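Local coordinates for G protein alpha subunit (Entamoeba histolytica, PDB 4FID) that binds guanine nucleotides as the alpha subunit of a heterotrimeric G protein and probably relays transmembrane signals as a GTPase switch, at residues D186-M199 with V230-K244. Numbering follows the deposited sequence.
Sequences DCAIFVTSLAEYDM and VKLIFLNKMDLFEEK. With GDP (guanosine-5'-diphosphate), chain C.
Strands 187-193 and 230-236, central neighbours in the Ras-like domain's sheet, pair in parallel through eight backbone hydrogen bonds, from Val230 N on Asp186 O to Leu194 N on Asn236 O. On the face of Cys187 and Val191, Ile189 CG2 sits over the centre of the Phe234 ring, 3.8 Å from its centroid, a CH-pi contact set by chi1 -58°, with that methyl anti to the backbone N. On the reverse face, Thr192 CG2 lies alongside Leu235 CD2, and Ile233 CG2 meets the edge of the Phe190 ring. Beyond the strands, Leu194 CB packs on Phe241, and Tyr197 CD2 lies at the edge of the Phe241 ring, 3.5 Å from Phe241 CE1, the planes nearly perpendicular. The extended Lys244 chain slides past the Tyr197 hydroxyl, which bonds Val248 O, to deliver NZ to Ala195 O (2.6 Å) and, in a salt bridge, to Asp198 OD2 (2.8 Å), tying helix 238-247 to Ala195 and the type I turn Glu196-Met199. At the nucleotide, Asn236 ND2 donates to GDP N7 (2.9 Å) while Thr307 and Ala309 hold its OD1; Asp239 accepts from GDP N1 at OD1 and from GDP N2 at OD2 (3.2 Å). Lys237 NZ pairs with Asp117 and shares a water with Ser193 OG. Asn236, Lys237 and Asp239 form the NKxD guanine-recognition motif: an amide reads a base acceptor and a carboxylate the base donors, consistent with guanine selection.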
# COMPACT_ATOMS: atom_id res chain seq x y z
N ASP A 186 13.46 16.67 7.95
CA ASP A 186 14.14 17.12 6.73
C ASP A 186 13.29 16.90 5.49
O ASP A 186 13.33 17.70 4.55
CB ASP A 186 15.51 16.45 6.59
CG ASP A 186 16.40 16.73 7.79
OD1 ASP A 186 16.50 17.92 8.18
OD2 ASP A 186 16.97 15.78 8.37
N CYS A 187 12.50 15.83 5.53
CA CYS A 187 11.71 15.43 4.38
C CYS A 187 10.38 14.79 4.79
O CYS A 187 10.33 13.94 5.68
CB CYS A 187 12.51 14.46 3.52
SG CYS A 187 11.58 13.74 2.17
N ALA A 188 9.32 15.21 4.14
CA ALA A 188 8.01 14.62 4.36
C ALA A 188 7.61 13.88 3.09
O ALA A 188 7.55 14.46 2.03
CB ALA A 188 7.01 15.71 4.70
N ILE A 189 7.36 12.58 3.20
CA ILE A 189 6.94 11.82 2.04
C ILE A 189 5.44 11.48 2.13
O ILE A 189 5.01 10.78 3.04
CB ILE A 189 7.76 10.53 1.91
CG1 ILE A 189 9.25 10.87 1.78
CG2 ILE A 189 7.29 9.70 0.71
CD1 ILE A 189 10.14 9.68 1.42
N PHE A 190 4.65 11.99 1.19
CA PHE A 190 3.22 11.69 1.16
C PHE A 190 2.94 10.53 0.20
O PHE A 190 3.27 10.62 -0.98
CB PHE A 190 2.39 12.92 0.78
CG PHE A 190 0.90 12.67 0.73
CD1 PHE A 190 0.16 12.59 1.90
CD2 PHE A 190 0.25 12.52 -0.49
CE1 PHE A 190 -1.22 12.36 1.87
CE2 PHE A 190 -1.13 12.28 -0.53
CZ PHE A 190 -1.86 12.21 0.65
N VAL A 191 2.35 9.47 0.72
CA VAL A 191 2.01 8.31 -0.08
C VAL A 191 0.53 8.29 -0.38
O VAL A 191 -0.30 8.54 0.52
CB VAL A 191 2.35 7.00 0.64
CG1 VAL A 191 2.30 5.80 -0.36
CG2 VAL A 191 3.70 7.10 1.31
N THR A 192 0.20 7.97 -1.63
CA THR A 192 -1.19 7.82 -2.02
C THR A 192 -1.36 6.67 -3.02
O THR A 192 -0.47 6.35 -3.81
CB THR A 192 -1.79 9.15 -2.56
OG1 THR A 192 -3.22 9.04 -2.68
CG2 THR A 192 -1.18 9.51 -3.93
N SER A 193 -2.52 6.03 -2.95
CA SER A 193 -2.82 4.91 -3.80
C SER A 193 -3.43 5.43 -5.08
O SER A 193 -4.42 6.16 -5.04
CB SER A 193 -3.82 4.00 -3.08
OG SER A 193 -4.09 2.83 -3.84
N LEU A 194 -2.86 5.05 -6.21
CA LEU A 194 -3.43 5.45 -7.49
C LEU A 194 -4.71 4.67 -7.75
O LEU A 194 -5.61 5.16 -8.42
CB LEU A 194 -2.43 5.23 -8.62
CG LEU A 194 -1.38 6.33 -8.81
CD1 LEU A 194 -0.30 5.88 -9.78
CD2 LEU A 194 -2.07 7.59 -9.30
N ALA A 195 -4.79 3.46 -7.21
CA ALA A 195 -5.91 2.60 -7.58
C ALA A 195 -7.22 2.96 -6.87
O ALA A 195 -8.24 2.30 -7.08
CB ALA A 195 -5.55 1.14 -7.39
N GLU A 196 -7.21 4.01 -6.05
CA GLU A 196 -8.39 4.41 -5.29
C GLU A 196 -9.21 5.48 -6.00
O GLU A 196 -10.16 6.00 -5.43
CB GLU A 196 -7.99 4.91 -3.89
CG GLU A 196 -7.34 6.31 -3.90
CD GLU A 196 -7.00 6.87 -2.50
OE1 GLU A 196 -6.94 6.10 -1.50
OE2 GLU A 196 -6.76 8.09 -2.41
N TYR A 197 -8.85 5.82 -7.24
CA TYR A 197 -9.55 6.88 -7.96
C TYR A 197 -11.07 6.67 -8.10
O TYR A 197 -11.81 7.62 -8.30
CB TYR A 197 -8.95 7.12 -9.35
CG TYR A 197 -9.10 5.95 -10.28
CD1 TYR A 197 -10.23 5.81 -11.07
CD2 TYR A 197 -8.11 4.97 -10.36
CE1 TYR A 197 -10.38 4.72 -11.91
CE2 TYR A 197 -8.25 3.89 -11.20
CZ TYR A 197 -9.38 3.78 -11.98
OH TYR A 197 -9.50 2.70 -12.81
N ASP A 198 -11.54 5.43 -7.97
CA ASP A 198 -12.97 5.16 -8.15
C ASP A 198 -13.71 4.76 -6.88
O ASP A 198 -14.83 4.27 -6.96
CB ASP A 198 -13.17 4.03 -9.16
CG ASP A 198 -12.76 2.69 -8.60
OD1 ASP A 198 -13.36 1.67 -8.99
OD2 ASP A 198 -11.84 2.66 -7.76
N MSE A 199 -13.11 4.96 -5.71
CA MSE A 199 -13.72 4.49 -4.48
C MSE A 199 -14.42 5.57 -3.65
O MSE A 199 -13.85 6.64 -3.40
CB MSE A 199 -12.69 3.75 -3.64
CG MSE A 199 -12.02 2.62 -4.41
SE MSE A 199 -10.70 1.60 -3.38
CE MSE A 199 -11.82 1.11 -1.86
N VAL A 230 11.44 19.05 2.63
CA VAL A 230 11.22 18.68 1.24
C VAL A 230 9.94 17.86 1.14
O VAL A 230 9.69 16.99 1.96
CB VAL A 230 12.38 17.82 0.67
CG1 VAL A 230 12.32 17.78 -0.84
CG2 VAL A 230 13.70 18.38 1.10
N LYS A 231 9.15 18.13 0.11
CA LYS A 231 7.89 17.42 -0.07
C LYS A 231 7.96 16.48 -1.27
O LYS A 231 8.15 16.92 -2.41
CB LYS A 231 6.76 18.42 -0.25
CG LYS A 231 6.78 19.60 0.72
CD LYS A 231 6.59 19.15 2.17
CE LYS A 231 6.13 20.32 3.01
NZ LYS A 231 6.99 21.51 2.82
N LEU A 232 7.79 15.19 -1.00
CA LEU A 232 7.79 14.17 -2.03
C LEU A 232 6.44 13.50 -2.04
O LEU A 232 5.81 13.37 -0.99
CB LEU A 232 8.85 13.10 -1.72
CG LEU A 232 10.28 13.33 -2.22
CD1 LEU A 232 10.79 14.70 -1.77
CD2 LEU A 232 11.23 12.19 -1.79
N ILE A 233 6.00 13.03 -3.20
CA ILE A 233 4.77 12.26 -3.27
C ILE A 233 5.07 10.94 -3.92
O ILE A 233 5.62 10.91 -5.02
CB ILE A 233 3.69 12.96 -4.10
CG1 ILE A 233 3.25 14.24 -3.42
CG2 ILE A 233 2.47 12.07 -4.26
CD1 ILE A 233 2.13 14.90 -4.16
N PHE A 234 4.70 9.85 -3.26
CA PHE A 234 4.80 8.54 -3.90
C PHE A 234 3.42 8.16 -4.37
O PHE A 234 2.50 7.96 -3.58
CB PHE A 234 5.33 7.45 -2.94
CG PHE A 234 6.80 7.55 -2.62
CD1 PHE A 234 7.60 8.54 -3.20
CD2 PHE A 234 7.39 6.65 -1.73
CE1 PHE A 234 8.96 8.63 -2.88
CE2 PHE A 234 8.74 6.73 -1.42
CZ PHE A 234 9.53 7.73 -2.00
N LEU A 235 3.25 8.10 -5.67
CA LEU A 235 2.00 7.68 -6.25
C LEU A 235 2.09 6.16 -6.31
O LEU A 235 2.67 5.58 -7.23
CB LEU A 235 1.85 8.29 -7.64
CG LEU A 235 1.94 9.82 -7.54
CD1 LEU A 235 2.38 10.47 -8.86
CD2 LEU A 235 0.62 10.40 -7.05
N ASN A 236 1.51 5.53 -5.31
CA ASN A 236 1.76 4.12 -5.08
C ASN A 236 0.73 3.21 -5.74
O ASN A 236 -0.38 3.65 -6.11
CB ASN A 236 1.80 3.85 -3.58
CG ASN A 236 2.41 2.52 -3.25
OD1 ASN A 236 3.41 2.12 -3.86
ND2 ASN A 236 1.83 1.82 -2.27
N LYS A 237 1.12 1.95 -5.89
CA LYS A 237 0.27 0.93 -6.50
C LYS A 237 0.10 1.17 -7.99
O LYS A 237 -0.98 0.95 -8.53
CB LYS A 237 -1.09 0.84 -5.80
CG LYS A 237 -0.96 0.60 -4.28
CD LYS A 237 -2.31 0.27 -3.65
CE LYS A 237 -2.17 -0.16 -2.20
NZ LYS A 237 -3.49 -0.43 -1.58
N MSE A 238 1.18 1.60 -8.64
CA MSE A 238 1.16 1.84 -10.07
C MSE A 238 0.80 0.55 -10.84
O MSE A 238 0.09 0.59 -11.86
CB MSE A 238 2.49 2.44 -10.55
CG MSE A 238 2.59 2.66 -12.07
SE MSE A 238 1.60 4.19 -12.82
CE MSE A 238 2.31 4.14 -14.65
N ASP A 239 1.25 -0.59 -10.34
CA ASP A 239 0.89 -1.88 -10.94
C ASP A 239 -0.62 -2.11 -10.94
O ASP A 239 -1.21 -2.41 -12.00
CB ASP A 239 1.63 -3.06 -10.24
CG ASP A 239 1.53 -3.03 -8.69
OD1 ASP A 239 1.48 -1.93 -8.08
OD2 ASP A 239 1.51 -4.13 -8.09
N LEU A 240 -1.24 -1.95 -9.77
CA LEU A 240 -2.68 -2.14 -9.59
C LEU A 240 -3.45 -1.16 -10.44
O LEU A 240 -4.48 -1.49 -11.01
CB LEU A 240 -3.08 -1.98 -8.12
CG LEU A 240 -2.52 -3.09 -7.22
CD1 LEU A 240 -2.98 -2.94 -5.76
CD2 LEU A 240 -2.92 -4.47 -7.79
N PHE A 241 -2.92 0.06 -10.53
CA PHE A 241 -3.56 1.10 -11.30
C PHE A 241 -3.59 0.81 -12.82
O PHE A 241 -4.63 0.97 -13.45
CB PHE A 241 -2.89 2.44 -10.98
CG PHE A 241 -3.42 3.60 -11.76
CD1 PHE A 241 -4.69 4.09 -11.50
CD2 PHE A 241 -2.63 4.21 -12.73
CE1 PHE A 241 -5.18 5.19 -12.23
CE2 PHE A 241 -3.11 5.30 -13.47
CZ PHE A 241 -4.39 5.79 -13.21
N GLU A 242 -2.47 0.37 -13.38
CA GLU A 242 -2.38 -0.01 -14.80
C GLU A 242 -3.52 -0.95 -15.15
O GLU A 242 -4.28 -0.71 -16.08
CB GLU A 242 -1.06 -0.77 -15.07
CG GLU A 242 -0.05 -0.08 -15.98
CD GLU A 242 0.51 -1.01 -17.09
OE1 GLU A 242 1.04 -2.11 -16.78
OE2 GLU A 242 0.42 -0.62 -18.28
N GLU A 243 -3.60 -2.03 -14.39
CA GLU A 243 -4.54 -3.12 -14.62
C GLU A 243 -5.97 -2.64 -14.42
O GLU A 243 -6.86 -2.90 -15.25
CB GLU A 243 -4.21 -4.28 -13.68
CG GLU A 243 -5.20 -5.44 -13.71
CD GLU A 243 -5.29 -6.10 -15.09
OE1 GLU A 243 -4.26 -6.64 -15.57
OE2 GLU A 243 -6.39 -6.10 -15.68
N LYS A 244 -6.20 -1.92 -13.32
CA LYS A 244 -7.54 -1.48 -12.96
C LYS A 244 -8.14 -0.59 -14.04
O LYS A 244 -9.34 -0.61 -14.27
CB LYS A 244 -7.50 -0.74 -11.64
CG LYS A 244 -8.85 -0.30 -11.16
CD LYS A 244 -8.79 -0.06 -9.68
CE LYS A 244 -10.17 0.14 -9.09
NZ LYS A 244 -10.04 0.55 -7.68
PB GDP C . -1.16 1.83 5.50
O1B GDP C . -0.76 1.10 6.76
O2B GDP C . -2.53 2.44 5.70
O3B GDP C . -0.15 2.91 5.26
O3A GDP C . -1.24 0.84 4.20
PA GDP C . -0.60 -0.66 4.14
O1A GDP C . 0.90 -0.61 3.96
O2A GDP C . -0.96 -1.47 5.38
O5' GDP C . -1.32 -1.33 2.86
C5' GDP C . -2.07 -2.54 3.00
C4' GDP C . -2.01 -3.43 1.76
O4' GDP C . -1.64 -2.71 0.58
C3' GDP C . -1.02 -4.59 1.91
O3' GDP C . -1.70 -5.84 1.69
C2' GDP C . 0.05 -4.33 0.86
O2' GDP C . 0.58 -5.57 0.34
C1' GDP C . -0.70 -3.49 -0.18
N9 GDP C . 0.21 -2.64 -1.01
C8 GDP C . 0.91 -1.55 -0.63
N7 GDP C . 1.62 -1.04 -1.67
C5 GDP C . 1.37 -1.80 -2.75
C6 GDP C . 1.80 -1.84 -4.17
O6 GDP C . 2.58 -0.99 -4.63
N1 GDP C . 1.32 -2.81 -4.95
C2 GDP C . 0.45 -3.74 -4.49
N2 GDP C . 0.00 -4.69 -5.35
N3 GDP C . 0.02 -3.77 -3.21
C4 GDP C . 0.44 -2.85 -2.31
O HOH W 1 -5.80 1.20 -2.56